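Local coordinates for protein periplasmic beta-glucosidase (Pseudomonas aeruginosa, PDB 6R5T) that probably hydrolyses terminal, non-reducing beta-D-glucosyl residues of beta-glucosides in the periplasm, releasing beta-D-glucose, as a family 3 glycoside hydrolase, at residues 51-56 / 117-122; 76-81 / 398-403. The protein carries 1 engineered substitution. All blocks are in the same frame, centred on the assembly; numbering follows the deposited sequence.

Interaction 1 of 2, residues 51-56 / 117-122. With GAL (beta-D-galactopyranose), chain C.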
ATOM      1  N   ASN A  51     -28.609 -14.887  12.475  1.00 16.74           N
ATOM      2  CA  ASN A  51     -28.809 -13.884  13.554  1.00 16.84           C
ATOM      3  C   ASN A  51     -30.026 -14.200  14.427  1.00 18.10           C
ATOM      4  O   ASN A  51     -30.353 -13.333  15.244  1.00 19.04           O
ATOM      5  CB  ASN A  51     -28.895 -12.472  12.978  1.00 20.04           C
ATOM      6  CG  ASN A  51     -27.554 -11.872  12.593  1.00 21.60           C
ATOM      7  OD1 ASN A  51     -26.515 -12.449  12.874  1.00 21.10           O
ATOM      8  ND2 ASN A  51     -27.587 -10.753  11.885  1.00 20.83           N
ATOM      9  N   THR A  52     -30.608 -15.405  14.360  1.00 16.52           N
ATOM     10  CA  THR A  52     -31.586 -15.887  15.378  1.00 16.99           C
ATOM     11  C   THR A  52     -30.855 -16.909  16.241  1.00 17.11           C
ATOM     12  O   THR A  52     -30.358 -17.883  15.682  1.00 17.86           O
ATOM     13  CB  THR A  52     -32.833 -16.477  14.693  1.00 18.23           C
ATOM     14  OG1 THR A  52     -33.495 -15.391  14.054  1.00 19.05           O
ATOM     15  CG2 THR A  52     -33.727 -17.215  15.644  1.00 19.12           C
ATOM     16  N   VAL A  53     -30.731 -16.689  17.559  1.00 18.40           N
ATOM     17  CA  VAL A  53     -29.630 -17.351  18.313  1.00 18.80           C
ATOM     18  C   VAL A  53     -30.048 -17.949  19.661  1.00 21.17           C
ATOM     19  O   VAL A  53     -29.158 -18.207  20.479  1.00 21.10           O
ATOM     20  CB  VAL A  53     -28.474 -16.356  18.542  1.00 20.24           C
ATOM     21  CG1 VAL A  53     -27.972 -15.838  17.191  1.00 21.14           C
ATOM     22  CG2 VAL A  53     -28.895 -15.227  19.446  1.00 22.11           C
ATOM     23  N   THR A  54     -31.335 -18.099  19.917  1.00 22.55           N
ATOM     24  CA  THR A  54     -31.775 -18.741  21.179  1.00 23.59           C
ATOM     25  C   THR A  54     -32.662 -19.935  20.852  1.00 21.01           C
ATOM     26  O   THR A  54     -33.326 -19.923  19.819  1.00 22.73           O
ATOM     27  CB  THR A  54     -32.492 -17.785  22.127  1.00 22.69           C
ATOM     28  OG1 THR A  54     -33.793 -17.544  21.603  1.00 24.54           O
ATOM     29  CG2 THR A  54     -31.756 -16.473  22.298  1.00 26.57           C
ATOM     30  N   ARG A  55     -32.647 -20.905  21.731  1.00 20.28           N
ATOM     31  CA  ARG A  55     -33.401 -22.165  21.500  1.00 22.06           C
ATOM     32  C   ARG A  55     -34.873 -21.863  21.209  1.00 21.80           C
ATOM     33  O   ARG A  55     -35.416 -22.361  20.219  1.00 21.50           O
ATOM     34  CB  ARG A  55     -33.273 -23.142  22.662  1.00 24.39           C
ATOM     35  CG  ARG A  55     -34.268 -24.285  22.500  1.00 26.25           C
ATOM     36  CD  ARG A  55     -34.304 -25.111  23.744  1.00 27.49           C
ATOM     37  NE  ARG A  55     -33.139 -25.959  23.850  1.00 28.38           N
ATOM     38  CZ  ARG A  55     -33.049 -27.014  24.661  1.00 30.72           C
ATOM     39  NH1 ARG A  55     -34.073 -27.378  25.434  1.00 31.73           N
ATOM     40  NH2 ARG A  55     -31.957 -27.740  24.639  1.00 29.41           N
ATOM     41  N   PRO A  56     -35.602 -21.078  22.035  1.00 23.50           N
ATOM     42  CA  PRO A  56     -37.011 -20.833  21.730  1.00 24.02           C
ATOM     43  C   PRO A  56     -37.254 -20.171  20.370  1.00 24.26           C
ATOM     44  O   PRO A  56     -38.236 -20.472  19.696  1.00 26.04           O
ATOM     45  CB  PRO A  56     -37.560 -19.983  22.885  1.00 26.87           C
ATOM     46  CG  PRO A  56     -36.396 -19.762  23.839  1.00 26.48           C
ATOM     47  CD  PRO A  56     -35.197 -20.568  23.361  1.00 25.60           C
ATOM     48  N   ASP A 117     -27.485 -23.504  22.038  1.00 16.98           N
ATOM     49  CA  ASP A 117     -28.566 -22.533  21.795  1.00 17.71           C
ATOM     50  C   ASP A 117     -29.312 -22.850  20.491  1.00 18.16           C
ATOM     51  O   ASP A 117     -30.234 -22.085  20.192  1.00 18.59           O
ATOM     52  CB  ASP A 117     -28.040 -21.098  21.786  1.00 18.20           C
ATOM     53  CG  ASP A 117     -27.602 -20.613  23.166  1.00 20.17           C
ATOM     54  OD1 ASP A 117     -28.070 -21.206  24.205  1.00 21.36           O
ATOM     55  OD2 ASP A 117     -26.855 -19.614  23.234  1.00 18.03           O
ATOM     56  N   GLY A 118     -28.932 -23.926  19.776  1.00 15.90           N
ATOM     57  CA  GLY A 118     -29.665 -24.341  18.570  1.00 17.17           C
ATOM     58  C   GLY A 118     -29.009 -23.932  17.272  1.00 17.14           C
ATOM     59  O   GLY A 118     -29.520 -24.291  16.190  1.00 16.59           O
ATOM     60  N   LEU A 119     -27.874 -23.231  17.324  1.00 15.51           N
ATOM     61  CA  LEU A 119     -27.175 -22.907  16.056  1.00 15.66           C
ATOM     62  C   LEU A 119     -26.480 -24.104  15.418  1.00 15.27           C
ATOM     63  O   LEU A 119     -25.886 -24.939  16.100  1.00 16.28           O
ATOM     64  CB  LEU A 119     -26.153 -21.798  16.352  1.00 15.47           C
ATOM     65  CG  LEU A 119     -26.819 -20.465  16.670  1.00 15.31           C
ATOM     66  CD1 LEU A 119     -25.838 -19.561  17.427  1.00 18.07           C
ATOM     67  CD2 LEU A 119     -27.391 -19.786  15.419  1.00 15.60           C
ATOM     68  N   ASP A 120     -26.462 -24.141  14.074  1.00 13.74           N
ATOM     69  CA  ASP A 120     -25.850 -25.214  13.285  1.00 14.54           C
ATOM     70  C   ASP A 120     -24.546 -24.767  12.623  1.00 14.87           C
ATOM     71  O   ASP A 120     -23.828 -25.624  12.139  1.00 15.98           O
ATOM     72  CB  ASP A 120     -26.751 -25.631  12.128  1.00 15.87           C
ATOM     73  CG  ASP A 120     -28.165 -26.002  12.517  1.00 17.75           C
ATOM     74  OD1 ASP A 120     -28.291 -26.972  13.318  1.00 18.62           O
ATOM     75  OD2 ASP A 120     -29.101 -25.264  12.151  1.00 18.36           O
ATOM     76  N   MET A 121     -24.313 -23.457  12.506  1.00 14.87           N
ATOM     77  CA  MET A 121     -23.229 -22.949  11.631  1.00 14.96           C
ATOM     78  C   MET A 121     -22.689 -21.628  12.189  1.00 13.96           C
ATOM     79  O   MET A 121     -23.452 -20.789  12.663  1.00 14.65           O
ATOM     80  CB  MET A 121     -23.727 -22.749  10.208  1.00 14.89           C
ATOM     81  CG  MET A 121     -22.659 -22.121   9.303  1.00 16.21           C
ATOM     82  SD  MET A 121     -23.295 -21.717   7.646  1.00 17.42           S
ATOM     83  CE  MET A 121     -23.444 -23.352   6.973  1.00 19.16           C
ATOM     84  N   SER A 122     -21.378 -21.482  12.118  1.00 12.94           N
ATOM     85  CA  SER A 122     -20.746 -20.169  12.335  1.00 14.64           C
ATOM     86  C   SER A 122     -20.100 -19.684  11.044  1.00 13.00           C
ATOM     87  O   SER A 122     -19.421 -20.452  10.368  1.00 13.72           O
ATOM     88  CB  SER A 122     -19.731 -20.210  13.441  1.00 15.77           C
ATOM     89  OG  SER A 122     -19.199 -18.880  13.628  1.00 16.55           O
TER
HETATM   90  C1  GAL C   2     -23.543  -8.551   8.270  1.00 29.67           C
HETATM   91  C2  GAL C   2     -24.003  -9.314   9.528  1.00 34.60           C
HETATM   92  C3  GAL C   2     -24.936  -8.393  10.321  1.00 32.26           C
HETATM   93  C4  GAL C   2     -24.162  -7.098  10.663  1.00 31.55           C
HETATM   94  C5  GAL C   2     -23.639  -6.479   9.352  1.00 32.12           C
HETATM   95  C6  GAL C   2     -22.747  -5.272   9.615  1.00 30.95           C
HETATM   96  O2  GAL C   2     -24.672 -10.502   9.135  1.00 34.85           O
HETATM   97  O3  GAL C   2     -25.300  -9.081  11.536  1.00 27.40           O
HETATM   98  O4  GAL C   2     -23.067  -7.528  11.505  1.00 32.57           O
HETATM   99  O5  GAL C   2     -22.776  -7.412   8.610  1.00 31.86           O
HETATM  100  O6  GAL C   2     -22.231  -4.780   8.353  1.00 34.30           O
HETATM  101  O   HOH W   1     -27.814 -17.133  22.503  1.00 23.33           O
HETATM  102  O   HOH W   2     -30.943 -20.756  24.076  1.00 22.78           O

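Interaction 2 of 2, residues 76-81 / 398-403. With BGC (beta-D-glucopyranose), chain B; GAL (beta-D-galactopyranose), chain C.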
ATOM      1  N   HIS A  76     -29.493 -22.746  10.855  1.00 14.83           N
ATOM      2  CA  HIS A  76     -29.379 -21.444  11.556  1.00 15.06           C
ATOM      3  C   HIS A  76     -27.910 -21.116  11.758  1.00 15.34           C
ATOM      4  O   HIS A  76     -27.178 -21.965  12.310  1.00 14.71           O
ATOM      5  CB  HIS A  76     -30.125 -21.466  12.905  1.00 15.82           C
ATOM      6  CG  HIS A  76     -31.598 -21.385  12.737  1.00 17.40           C
ATOM      7  ND1 HIS A  76     -32.341 -22.514  12.403  1.00 18.51           N
ATOM      8  CD2 HIS A  76     -32.469 -20.339  12.815  1.00 18.35           C
ATOM      9  CE1 HIS A  76     -33.604 -22.115  12.267  1.00 19.24           C
ATOM     10  NE2 HIS A  76     -33.714 -20.824  12.533  1.00 20.21           N
ATOM     11  N   ALA A  77     -27.524 -19.926  11.321  1.00 14.61           N
ATOM     12  CA  ALA A  77     -26.122 -19.486  11.397  1.00 14.56           C
ATOM     13  C   ALA A  77     -25.986 -18.231  12.241  1.00 14.05           C
ATOM     14  O   ALA A  77     -26.936 -17.456  12.406  1.00 14.31           O
ATOM     15  CB  ALA A  77     -25.582 -19.312   9.992  1.00 14.13           C
ATOM     16  N   TYR A  78     -24.742 -18.013  12.671  1.00 14.44           N
ATOM     17  CA  TYR A  78     -24.350 -16.790  13.407  1.00 14.31           C
ATOM     18  C   TYR A  78     -22.853 -16.560  13.267  1.00 15.35           C
ATOM     19  O   TYR A  78     -22.130 -17.413  12.819  1.00 17.70           O
ATOM     20  CB  TYR A  78     -24.770 -16.949  14.846  1.00 15.04           C
ATOM     21  CG  TYR A  78     -24.792 -15.723  15.723  1.00 15.20           C
ATOM     22  CD1 TYR A  78     -25.304 -14.516  15.284  1.00 16.27           C
ATOM     23  CD2 TYR A  78     -24.329 -15.813  17.020  1.00 16.63           C
ATOM     24  CE1 TYR A  78     -25.359 -13.406  16.111  1.00 16.47           C
ATOM     25  CE2 TYR A  78     -24.400 -14.715  17.872  1.00 16.17           C
ATOM     26  CZ  TYR A  78     -24.923 -13.521  17.407  1.00 17.39           C
ATOM     27  OH  TYR A  78     -25.029 -12.438  18.237  1.00 20.90           O
ATOM     28  N   ASP A  79     -22.439 -15.364  13.629  1.00 17.16           N
ATOM     29  CA  ASP A  79     -21.032 -14.868  13.608  1.00 17.47           C
ATOM     30  C   ASP A  79     -20.429 -15.200  14.981  1.00 17.36           C
ATOM     31  O   ASP A  79     -20.264 -14.329  15.808  1.00 16.94           O
ATOM     32  CB  ASP A  79     -21.034 -13.387  13.251  1.00 18.35           C
ATOM     33  CG  ASP A  79     -21.273 -13.121  11.772  1.00 23.64           C
ATOM     34  OD1 ASP A  79     -20.461 -13.641  10.957  1.00 24.54           O
ATOM     35  OD2 ASP A  79     -22.221 -12.371  11.420  1.00 25.17           O
ATOM     36  N   VAL A  80     -20.123 -16.462  15.190  1.00 16.79           N
ATOM     37  CA  VAL A  80     -19.435 -16.959  16.388  1.00 16.57           C
ATOM     38  C   VAL A  80     -17.950 -16.934  16.046  1.00 19.75           C
ATOM     39  O   VAL A  80     -17.434 -17.857  15.481  1.00 19.72           O
ATOM     40  CB  VAL A  80     -19.963 -18.327  16.818  1.00 18.40           C
ATOM     41  CG1 VAL A  80     -19.255 -18.781  18.034  1.00 17.82           C
ATOM     42  CG2 VAL A  80     -21.448 -18.288  17.097  1.00 19.73           C
ATOM     43  N   ALA A  81     -17.350 -15.777  16.245  1.00 18.00           N
ATOM     44  CA  ALA A  81     -15.982 -15.472  15.761  1.00 18.05           C
ATOM     45  C   ALA A  81     -14.932 -15.864  16.804  1.00 15.77           C
ATOM     46  O   ALA A  81     -13.920 -16.443  16.428  1.00 18.06           O
ATOM     47  CB  ALA A  81     -15.932 -14.000  15.448  1.00 18.05           C
ATOM     48  N   TRP A 398     -17.122  -8.155  17.176  1.00 17.02           N
ATOM     49  CA  TRP A 398     -17.715  -9.458  16.765  1.00 16.73           C
ATOM     50  C   TRP A 398     -17.832 -10.333  18.014  1.00 16.28           C
ATOM     51  O   TRP A 398     -17.330 -11.470  18.050  1.00 14.75           O
ATOM     52  CB  TRP A 398     -16.944 -10.126  15.619  1.00 19.11           C
ATOM     53  CG  TRP A 398     -17.038  -9.361  14.308  1.00 21.20           C
ATOM     54  CD1 TRP A 398     -16.033  -8.664  13.702  1.00 20.44           C
ATOM     55  CD2 TRP A 398     -18.177  -9.239  13.423  1.00 23.65           C
ATOM     56  NE1 TRP A 398     -16.501  -8.044  12.554  1.00 21.55           N
ATOM     57  CE2 TRP A 398     -17.795  -8.415  12.340  1.00 22.77           C
ATOM     58  CE3 TRP A 398     -19.486  -9.744  13.432  1.00 25.23           C
ATOM     59  CZ2 TRP A 398     -18.667  -8.089  11.300  1.00 25.67           C
ATOM     60  CZ3 TRP A 398     -20.353  -9.403  12.416  1.00 24.04           C
ATOM     61  CH2 TRP A 398     -19.958  -8.574  11.367  1.00 24.97           C
ATOM     62  N   SER A 399     -18.521  -9.777  18.990  1.00 15.93           N
ATOM     63  CA  SER A 399     -18.666 -10.427  20.316  1.00 16.40           C
ATOM     64  C   SER A 399     -19.937 -11.273  20.370  1.00 16.08           C
ATOM     65  O   SER A 399     -20.242 -11.776  21.457  1.00 15.86           O
ATOM     66  CB  SER A 399     -18.632  -9.399  21.402  1.00 17.41           C
ATOM     67  OG  SER A 399     -19.685  -8.477  21.272  1.00 17.62           O
ATOM     68  N   ALA A 400     -20.601 -11.521  19.238  1.00 15.24           N
ATOM     69  CA  ALA A 400     -21.662 -12.550  19.158  1.00 15.09           C
ATOM     70  C   ALA A 400     -22.710 -12.289  20.260  1.00 14.61           C
ATOM     71  O   ALA A 400     -23.171 -11.164  20.361  1.00 16.27           O
ATOM     72  CB  ALA A 400     -21.023 -13.936  19.236  1.00 15.51           C
ATOM     73  N   ALA A 401     -23.056 -13.303  21.038  1.00 14.55           N
ATOM     74  CA  ALA A 401     -24.096 -13.190  22.088  1.00 16.04           C
ATOM     75  C   ALA A 401     -23.482 -12.838  23.438  1.00 14.37           C
ATOM     76  O   ALA A 401     -24.179 -12.949  24.469  1.00 16.87           O
ATOM     77  CB  ALA A 401     -24.887 -14.452  22.159  1.00 16.64           C
ATOM     78  N   GLY A 402     -22.223 -12.403  23.463  1.00 14.29           N
ATOM     79  CA  GLY A 402     -21.614 -11.958  24.726  1.00 14.70           C
ATOM     80  C   GLY A 402     -22.392 -10.821  25.345  1.00 14.65           C
ATOM     81  O   GLY A 402     -22.797  -9.855  24.647  1.00 16.51           O
ATOM     82  N   VAL A 403     -22.493 -10.883  26.662  1.00 14.73           N
ATOM     83  CA  VAL A 403     -23.228  -9.884  27.457  1.00 15.28           C
ATOM     84  C   VAL A 403     -22.196  -9.012  28.155  1.00 16.02           C
ATOM     85  O   VAL A 403     -21.505  -9.517  29.058  1.00 16.04           O
ATOM     86  CB  VAL A 403     -24.110 -10.619  28.480  1.00 17.90           C
ATOM     87  CG1 VAL A 403     -24.879  -9.630  29.308  1.00 19.68           C
ATOM     88  CG2 VAL A 403     -25.046 -11.599  27.809  1.00 19.21           C
TER
HETATM   89  C2  BGC B   1     -20.098 -11.765   8.516  1.00 24.31           C
HETATM   90  C3  BGC B   1     -21.458 -11.340   7.927  1.00 26.51           C
HETATM   91  C4  BGC B   1     -21.470  -9.788   7.965  1.00 26.68           C
HETATM   92  C5  BGC B   1     -20.304  -9.318   7.076  1.00 26.59           C
HETATM   93  C6  BGC B   1     -20.147  -7.814   7.058  1.00 26.36           C
HETATM   94  C1  BGC B   1     -18.973 -11.132   7.688  1.00 23.39           C
HETATM   95  O1  BGC B   1     -17.807 -11.477   8.369  1.00 21.73           O
HETATM   96  O2  BGC B   1     -19.885 -13.171   8.545  1.00 23.90           O
HETATM   97  O3  BGC B   1     -22.508 -11.840   8.779  1.00 27.70           O
HETATM   98  O4  BGC B   1     -22.722  -9.349   7.411  1.00 27.37           O
HETATM   99  O5  BGC B   1     -19.106  -9.713   7.676  1.00 23.06           O
HETATM  100  O6  BGC B   1     -19.070  -7.449   6.187  1.00 24.20           O
HETATM  101  C1  GAL C   2     -23.543  -8.551   8.270  1.00 29.67           C
HETATM  102  C2  GAL C   2     -24.003  -9.314   9.528  1.00 34.60           C
HETATM  103  C3  GAL C   2     -24.936  -8.393  10.321  1.00 32.26           C
HETATM  104  C4  GAL C   2     -24.162  -7.098  10.663  1.00 31.55           C
HETATM  105  C5  GAL C   2     -23.639  -6.479   9.352  1.00 32.12           C
HETATM  106  C6  GAL C   2     -22.747  -5.272   9.615  1.00 30.95           C
HETATM  107  O2  GAL C   2     -24.672 -10.502   9.135  1.00 34.85           O
HETATM  108  O3  GAL C   2     -25.300  -9.081  11.536  1.00 27.40           O
HETATM  109  O4  GAL C   2     -23.067  -7.528  11.505  1.00 32.57           O
HETATM  110  O5  GAL C   2     -22.776  -7.412   8.610  1.00 31.86           O
HETATM  111  O6  GAL C   2     -22.231  -4.780   8.353  1.00 34.30           O
HETATM  112  O   HOH W   3     -20.297 -11.561  16.315  1.00 17.75           O
HETATM  113  O   HOH W   4     -17.373 -14.110  18.735  1.00 18.39           O

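Interaction 1 of 2, residues 51-56 / 117-122
The loop that leaves strand 48-50 of the (beta/alpha)8 (TIM-barrel) domain and enters helix 55-65 runs past the C-terminal end of helix 100-116, closest where the CA atoms of Arg55 and Asp117 stand 4.9 Å apart. Helix 100-116 finishes there in a Schellman motif; Gly118 takes the positive phi (101°), a backbone shape in which a CB would clash with the preceding carbonyl oxygen and would also face Arg55, so glycine suits the position. Thr54 is the N-cap, immediately before helix 55-65. Asp117 carries the polar half of the contact. Its CG lies anti to its own carbonyl carbon, and its CB packs 3.4 Å from Val53 O. One water donates to both Asp117 OD2 and Val53 O; the other donates to Asp117 OD1 and accepts from Arg55 N in the first turn of helix 55-65. An acid suits this buried place because Arg349 pairs with OD1 in a salt bridge, and Arg85 and the imidazole NE2 of His84 with OD2; this probably favours the ionised form. Leu119 CD1 makes the apolar contact, meeting Val53 CB at 4.3 Å, while Leu119 CD2 packs 3.5 Å from the carbonyl oxygen Thr52 O. At the sugar end of the loop, Asn51 uses its amide as a donor: ND2 bonds to O3 of the galactose at 2.9 Å, with an N-H...O angle of 156°.

Interaction 2 of 2, residues 76-81 / 398-403
This is a water-bridged interdomain contact at the sugar pocket, where the end of strand 75-78 in the N-terminal (beta/alpha)8 (TIM-barrel) domain meets a loop of the C-terminal domain between helices 391-394 and 410-418. Tyr78, its CG anti to the backbone N (chi1 -165°), extends its ring to the type II' turn Ser399-Gly402: CE2 packs 3.7 Å from Ala400 CB, and Ala401 N lies at the ring edge. Small alanines let the turn come this close to the broad phenol. Ala400 CB also rests against Asp79 O, while Ala81 CB meets Trp398 CB at 4.0 Å. Two waters span the backbones, one from Asp79 O to Ala400 N, the other from Trp398 O to Ala81 N, where its bond is weak. The Asp79 carboxylate runs alongside the Trp398 indole, the two planes 60° apart, with OD2 3.6 Å from CZ3. The carboxylate grips two glucose hydroxyls, accepting from O2 through OD1 at 2.5 Å and from O3 through OD2 at 2.7 Å. Trp398 CH2 stands 3.9 Å from glucose C4 and also approaches galactose O4. A carboxylate accepting bidentate hydrogen bonds from vicinal hydroxyls beside an aromatic ring is typical of a carbohydrate-binding site, here the family 3 glycosidase pocket shared between two domains.

The centres of the two interactions lie about 9 Å apart, and their segments alternate along the chain: 51-56, 76-81, 117-122, then 398-403. Interaction 1 stays within the N-terminal domain, whereas interaction 2 joins that domain to the C-terminal one. They share the parallel sheet, in which strands 75-78 and 121-122 are neighbours, and helix 55-65 directly precedes strand 75-78. Side chains tie them together as well: Ser122 OG probably bonds to Val80 O, Asp120 OD2 probably bonds to His76 N, and Asn51 packs on Tyr78. Both interactions touch the galactose, so successive strand-end loops and one loop from the second domain line a single sugar pocket.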